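Long-range contacts in halotolerant alpha-type carbonic anhydrase (dCA II) (Dunaliella salina, PDB 1Y7W), which catalyses the reversible hydration of carbon dioxide to bicarbonate as a zinc enzyme that keeps working in high salt: residues D86-T91 and I211-Q216; F105-A110 and S123-Q128. One frame throughout, in Å; residues are numbered along the deposited sequence. Where two conformers were deposited one is given.

Contact 1: residues D86-T91 and I211-Q216. With NA (sodium ion), chain C.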
loop_
_atom_site.group_PDB
_atom_site.type_symbol
_atom_site.label_atom_id
_atom_site.label_comp_id
_atom_site.label_asym_id
_atom_site.label_seq_id
_atom_site.Cartn_x
_atom_site.Cartn_y
_atom_site.Cartn_z
ATOM N N ASP A 86 17.824 12.845 -10.239
ATOM C CA ASP A 86 16.513 12.367 -10.670
ATOM C C ASP A 86 15.991 11.269 -9.770
ATOM O O ASP A 86 15.296 10.357 -10.243
ATOM C CB ASP A 86 16.555 11.893 -12.121
ATOM C CG ASP A 86 17.845 11.287 -12.459
ATOM O OD1 ASP A 86 18.438 10.689 -11.524
ATOM O OD2 ASP A 86 18.274 11.437 -13.644
ATOM N N GLY A 87 16.352 11.357 -8.493
ATOM C CA GLY A 87 15.912 10.366 -7.502
ATOM C C GLY A 87 14.936 11.073 -6.587
ATOM O O GLY A 87 15.139 12.231 -6.221
ATOM N N ILE A 88 13.854 10.388 -6.211
ATOM C CA ILE A 88 12.831 10.998 -5.382
ATOM C C ILE A 88 13.047 10.837 -3.885
ATOM O O ILE A 88 13.327 9.718 -3.393
ATOM C CB ILE A 88 11.406 10.395 -5.748
ATOM C CG1 ILE A 88 10.962 10.928 -7.131
ATOM C CG2 ILE A 88 10.356 10.833 -4.701
ATOM C CD1 ILE A 88 9.565 10.458 -7.613
ATOM N N THR A 89 12.905 11.943 -3.155
ATOM C CA THR A 89 12.962 11.885 -1.688
ATOM C C THR A 89 11.632 12.416 -1.214
ATOM O O THR A 89 11.221 13.496 -1.609
ATOM C CB THR A 89 14.053 12.779 -1.099
ATOM O OG1 THR A 89 15.330 12.304 -1.565
ATOM C CG2 THR A 89 13.975 12.695 0.473
ATOM N N LEU A 90 10.941 11.668 -0.353
ATOM C CA LEU A 90 9.654 12.114 0.184
ATOM C C LEU A 90 10.034 13.125 1.266
ATOM O O LEU A 90 10.700 12.788 2.234
ATOM C CB LEU A 90 8.926 10.915 0.796
ATOM C CG LEU A 90 8.665 9.802 -0.237
ATOM C CD1 LEU A 90 7.796 8.769 0.448
ATOM C CD2 LEU A 90 7.967 10.344 -1.483
ATOM N N THR A 91 9.576 14.356 1.093
ATOM C CA THR A 91 9.941 15.415 2.018
ATOM C C THR A 91 8.786 15.945 2.879
ATOM O O THR A 91 7.621 15.827 2.497
ATOM C CB THR A 91 10.587 16.584 1.225
ATOM O OG1 THR A 91 9.564 17.307 0.554
ATOM C CG2 THR A 91 11.585 16.059 0.214
ATOM N N ILE A 211 12.377 10.678 3.497
ATOM C CA ILE A 211 12.525 9.276 3.103
ATOM C C ILE A 211 13.035 9.099 1.665
ATOM O O ILE A 211 12.453 9.664 0.736
ATOM C CB ILE A 211 11.125 8.609 3.197
ATOM C CG1 ILE A 211 10.618 8.725 4.657
ATOM C CG2 ILE A 211 11.171 7.158 2.677
ATOM C CD1 ILE A 211 9.155 8.195 4.826
ATOM N N ASN A 212 14.054 8.267 1.516
ATOM C CA ASN A 212 14.696 7.961 0.242
ATOM C C ASN A 212 13.909 6.742 -0.308
ATOM O O ASN A 212 14.068 5.606 0.156
ATOM C CB ASN A 212 16.171 7.621 0.544
ATOM C CG ASN A 212 17.047 7.466 -0.723
ATOM O OD1 ASN A 212 18.275 7.824 -0.718
ATOM N ND2 ASN A 212 16.472 6.907 -1.786
ATOM N N VAL A 213 13.044 6.992 -1.286
ATOM C CA VAL A 213 12.192 5.918 -1.792
ATOM C C VAL A 213 12.949 4.694 -2.226
ATOM O O VAL A 213 12.653 3.560 -1.794
ATOM C CB VAL A 213 11.282 6.416 -2.941
ATOM C CG1 VAL A 213 10.378 5.242 -3.446
ATOM C CG2 VAL A 213 10.369 7.492 -2.423
ATOM N N LYS A 214 13.952 4.913 -3.066
ATOM C CA LYS A 214 14.708 3.803 -3.595
ATOM C C LYS A 214 15.485 3.008 -2.552
ATOM O O LYS A 214 15.498 1.752 -2.578
ATOM C CB LYS A 214 15.642 4.330 -4.690
ATOM C CG LYS A 214 16.775 3.388 -5.102
ATOM C CD LYS A 214 16.236 2.199 -5.859
ATOM C CE LYS A 214 17.281 1.657 -6.850
ATOM N NZ LYS A 214 18.356 0.986 -6.067
ATOM N N THR A 215 16.142 3.709 -1.635
ATOM C CA THR A 215 16.931 2.972 -0.653
ATOM C C THR A 215 16.153 2.482 0.563
ATOM O O THR A 215 16.505 1.468 1.160
ATOM C CB THR A 215 18.181 3.825 -0.163
ATOM O OG1 THR A 215 17.735 4.927 0.649
ATOM C CG2 THR A 215 18.948 4.381 -1.384
ATOM N N GLN A 216 15.080 3.170 0.909
ATOM C CA GLN A 216 14.367 2.765 2.089
ATOM C C GLN A 216 13.100 1.935 1.902
ATOM O O GLN A 216 12.749 1.181 2.800
ATOM C CB GLN A 216 14.036 4.002 2.926
ATOM C CG GLN A 216 15.333 4.640 3.466
ATOM C CD GLN A 216 15.039 5.830 4.344
ATOM O OE1 GLN A 216 14.675 6.899 3.851
ATOM N NE2 GLN A 216 15.179 5.647 5.676
HETATM NA NA NA C . 16.863 13.608 -5.304
HETATM O O HOH W 1 14.266 7.472 -4.461
HETATM O O HOH W 2 15.510 14.324 -3.734
HETATM O O HOH W 3 16.066 15.160 -6.740
#
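Leu90 and Val213 cross obliquely where a short antiparallel pair of strands, a small two-stranded ribbon separate from the large sheet of the alpha-type carbonic anhydrase fold, runs into a helix. CG2 of Val213 sits 3.6 Å from CG of Leu90, with both methyls of the leucine also close to it. The first torsion of Val213 (chi1 -180°) turns CG1 anti to the backbone N, leaving CG2 beside that N and facing residues 86-91. Ile88 comes alongside the same methyl: the two side chains point the same way, Ile88 CG2 lying 4.0 Å from Val213 CG2. Farther along the ribbon, Leu90 and Ile211 share a face and meet through their beta carbons, CB to CB 4.0 Å. This greasy side rests on Phe129 of strand 120-133, and Phe182 of helix 181-195 also packs on Ile211.

The backbone holds the register. Leu90 N donates a hydrogen bond to Ile211 O at 2.7 Å, and Ile211 N answers with a bond to Leu90 O at 3.0 Å. At the helix start the pairing frays, and Val213 N reaches Ile88 O only weakly. A water lies between Ile88 O and Lys214 N and accepts a hydrogen bond from the Lys214 amide.

On the opposite face, the CG2 methyl of Thr89 lies against the carbonyl of Ile211, while OG1 hydrogen-bonds a water that is itself a sodium ligand. Gly87 O binds the sodium ion directly at 2.4 Å; the backbone oxygens of Gly82 and Gln84, that water and a second one are its other ligands. Asn212 occupies the N-cap position, and the side chain of Gln216 reaches back to it: Gln216 OE1 accepts a hydrogen bond from Asn212 N at 2.8 Å, nearly straight with 168° at the hydrogen.

Contact 2: residues F105-A110 and S123-Q128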
loop_
_atom_site.group_PDB
_atom_site.type_symbol
_atom_site.label_atom_id
_atom_site.label_comp_id
_atom_site.label_asym_id
_atom_site.label_seq_id
_atom_site.Cartn_x
_atom_site.Cartn_y
_atom_site.Cartn_z
ATOM N N PHE A 105 3.304 13.353 2.743
ATOM C CA PHE A 105 4.511 14.111 2.491
ATOM C C PHE A 105 4.201 15.136 1.393
ATOM O O PHE A 105 3.111 15.154 0.857
ATOM C CB PHE A 105 5.618 13.124 2.027
ATOM C CG PHE A 105 5.100 11.990 1.126
ATOM C CD1 PHE A 105 4.683 12.236 -0.175
ATOM C CD2 PHE A 105 4.883 10.691 1.669
ATOM C CE1 PHE A 105 4.026 11.191 -0.947
ATOM C CE2 PHE A 105 4.252 9.674 0.941
ATOM C CZ PHE A 105 3.821 9.926 -0.377
ATOM N N ASP A 106 5.155 16.010 1.101
ATOM C CA ASP A 106 4.926 16.966 0.041
ATOM C C ASP A 106 4.777 16.180 -1.271
ATOM O O ASP A 106 5.502 15.208 -1.492
ATOM C CB ASP A 106 6.123 17.893 -0.044
ATOM C CG ASP A 106 6.187 18.864 1.105
ATOM O OD1 ASP A 106 7.301 19.358 1.370
ATOM O OD2 ASP A 106 5.141 19.118 1.727
ATOM N N GLN A 107 3.851 16.570 -2.131
ATOM C CA GLN A 107 3.699 15.828 -3.399
ATOM C C GLN A 107 4.899 15.938 -4.311
ATOM O O GLN A 107 5.340 17.054 -4.639
ATOM C CB GLN A 107 2.495 16.319 -4.173
ATOM C CG GLN A 107 1.291 15.417 -4.041
ATOM C CD GLN A 107 0.046 16.021 -4.719
ATOM O OE1 GLN A 107 -1.089 15.853 -4.217
ATOM N NE2 GLN A 107 0.254 16.723 -5.866
ATOM N N PRO A 108 5.479 14.796 -4.710
ATOM C CA PRO A 108 6.632 14.845 -5.608
ATOM C C PRO A 108 6.164 15.489 -6.943
ATOM O O PRO A 108 5.030 15.323 -7.367
ATOM C CB PRO A 108 7.012 13.363 -5.806
ATOM C CG PRO A 108 6.566 12.722 -4.566
ATOM C CD PRO A 108 5.241 13.426 -4.229
ATOM N N ALA A 109 7.059 16.191 -7.624
ATOM C CA ALA A 109 6.652 16.839 -8.876
ATOM C C ALA A 109 7.643 16.638 -10.014
ATOM O O ALA A 109 7.441 17.181 -11.116
ATOM C CB ALA A 109 6.395 18.388 -8.644
ATOM N N ALA A 110 8.706 15.877 -9.772
ATOM C CA ALA A 110 9.689 15.629 -10.817
ATOM C C ALA A 110 10.033 14.155 -10.903
ATOM O O ALA A 110 9.891 13.447 -9.921
ATOM C CB ALA A 110 10.981 16.420 -10.538
ATOM N N SER A 123 1.443 10.166 -16.052
ATOM C CA SER A 123 2.426 10.305 -14.944
ATOM C C SER A 123 1.671 10.064 -13.630
ATOM O O SER A 123 0.489 10.432 -13.526
ATOM C CB SER A 123 2.995 11.734 -14.938
ATOM O OG SER A 123 3.928 11.867 -15.987
ATOM N N PHE A 124 2.335 9.449 -12.647
ATOM C CA PHE A 124 1.688 9.180 -11.375
ATOM C C PHE A 124 2.378 9.875 -10.210
ATOM O O PHE A 124 3.591 9.861 -10.099
ATOM C CB PHE A 124 1.633 7.664 -11.158
ATOM C CG PHE A 124 0.551 7.036 -11.974
ATOM C CD1 PHE A 124 -0.722 6.859 -11.442
ATOM C CD2 PHE A 124 0.763 6.769 -13.342
ATOM C CE1 PHE A 124 -1.790 6.414 -12.262
ATOM C CE2 PHE A 124 -0.315 6.318 -14.169
ATOM C CZ PHE A 124 -1.568 6.147 -13.613
ATOM N N VAL A 125 1.566 10.495 -9.370
ATOM C CA VAL A 125 2.084 11.233 -8.223
ATOM C C VAL A 125 1.855 10.454 -6.899
ATOM O O VAL A 125 0.740 10.184 -6.570
ATOM C CB VAL A 125 1.340 12.593 -8.099
ATOM C CG1 VAL A 125 1.892 13.395 -6.939
ATOM C CG2 VAL A 125 1.462 13.375 -9.499
ATOM N N PRO A 126 2.912 10.077 -6.190
ATOM C CA PRO A 126 2.760 9.370 -4.901
ATOM C C PRO A 126 2.014 10.327 -3.964
ATOM O O PRO A 126 2.412 11.512 -3.844
ATOM C CB PRO A 126 4.199 9.163 -4.432
ATOM C CG PRO A 126 4.979 9.076 -5.737
ATOM C CD PRO A 126 4.323 10.174 -6.592
ATOM N N ILE A 127 0.936 9.851 -3.322
ATOM C CA ILE A 127 0.187 10.737 -2.437
ATOM C C ILE A 127 0.249 10.314 -0.947
ATOM O O ILE A 127 -0.030 11.113 -0.054
ATOM C CB ILE A 127 -1.295 10.931 -2.903
ATOM C CG1 ILE A 127 -1.945 9.576 -3.167
ATOM C CG2 ILE A 127 -1.335 11.826 -4.232
ATOM C CD1 ILE A 127 -3.478 9.634 -3.253
ATOM N N GLN A 128 0.571 9.058 -0.682
ATOM C CA GLN A 128 0.735 8.597 0.726
ATOM C C GLN A 128 1.201 7.152 0.675
ATOM O O GLN A 128 1.197 6.544 -0.406
ATOM C CB GLN A 128 -0.607 8.638 1.457
ATOM C CG GLN A 128 -1.757 7.929 0.691
ATOM C CD GLN A 128 -2.250 6.687 1.395
ATOM O OE1 GLN A 128 -1.475 5.813 1.763
ATOM N NE2 GLN A 128 -3.544 6.599 1.571
HETATM O O HOH W 4 1.154 12.984 0.894
#
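The Phe105 ring turns its edge to Pro126, with CE1 3.3 Å from Pro126 O close to the ring plane and the Pro126 carbonyl carbon also at that edge. Here an irregular loop is laid, roughly antiparallel, along strand 120-133 of the large sheet that forms the core of the carbonic anhydrase fold, and the two are joined mainly by packing. Over one face of the ring, offset toward the rim, lies a water that accepts a hydrogen bond from Phe105 N at 2.9 Å. Around the tip, Phe105 CZ meets Gln128 N obliquely at 3.4 Å. A chi1 of 37° sets CG of Phe105 between the backbone N and the carbonyl carbon.

Beside it two puckered proline rings cross at a slant: Pro108 CG stands 4.0 Å from Pro126 CD, and Pro108 CD is 3.4 Å from Pro126 O. That carbonyl oxygen therefore lies close to both Phe105 and Pro108. Leu90 touches the Phe105 and Pro108 side chains from the neighbouring ribbon.

On the solvent side, Gln107 stretches out beyond CG and lies at about a right angle to Val125, but alongside Ile127. Its closest touch is aliphatic: Gln107 CG meets Val125 CG1 at 3.6 Å.

The two contacts share a border, with centres about 11 Å apart. Residues 105-110 and 123-128 both lie in the chain between 86-91 and 211-216, so contact 1 closes a long excursion that contains the whole of contact 2. Thr91 O and Asp106 N, 2.8 Å apart, probably hydrogen-bond, and Leu90 CD1 packs 3.7 Å from Phe105 CE2. The two contacts belong to different metal sites: Gly87 of contact 1 supplies one sodium ligand, whereas in contact 2 the Gln128 side chain is about 7 Å from the zinc and its OE1 hydrogen-bonds ND1 of the zinc ligand His130, as a second-shell partner.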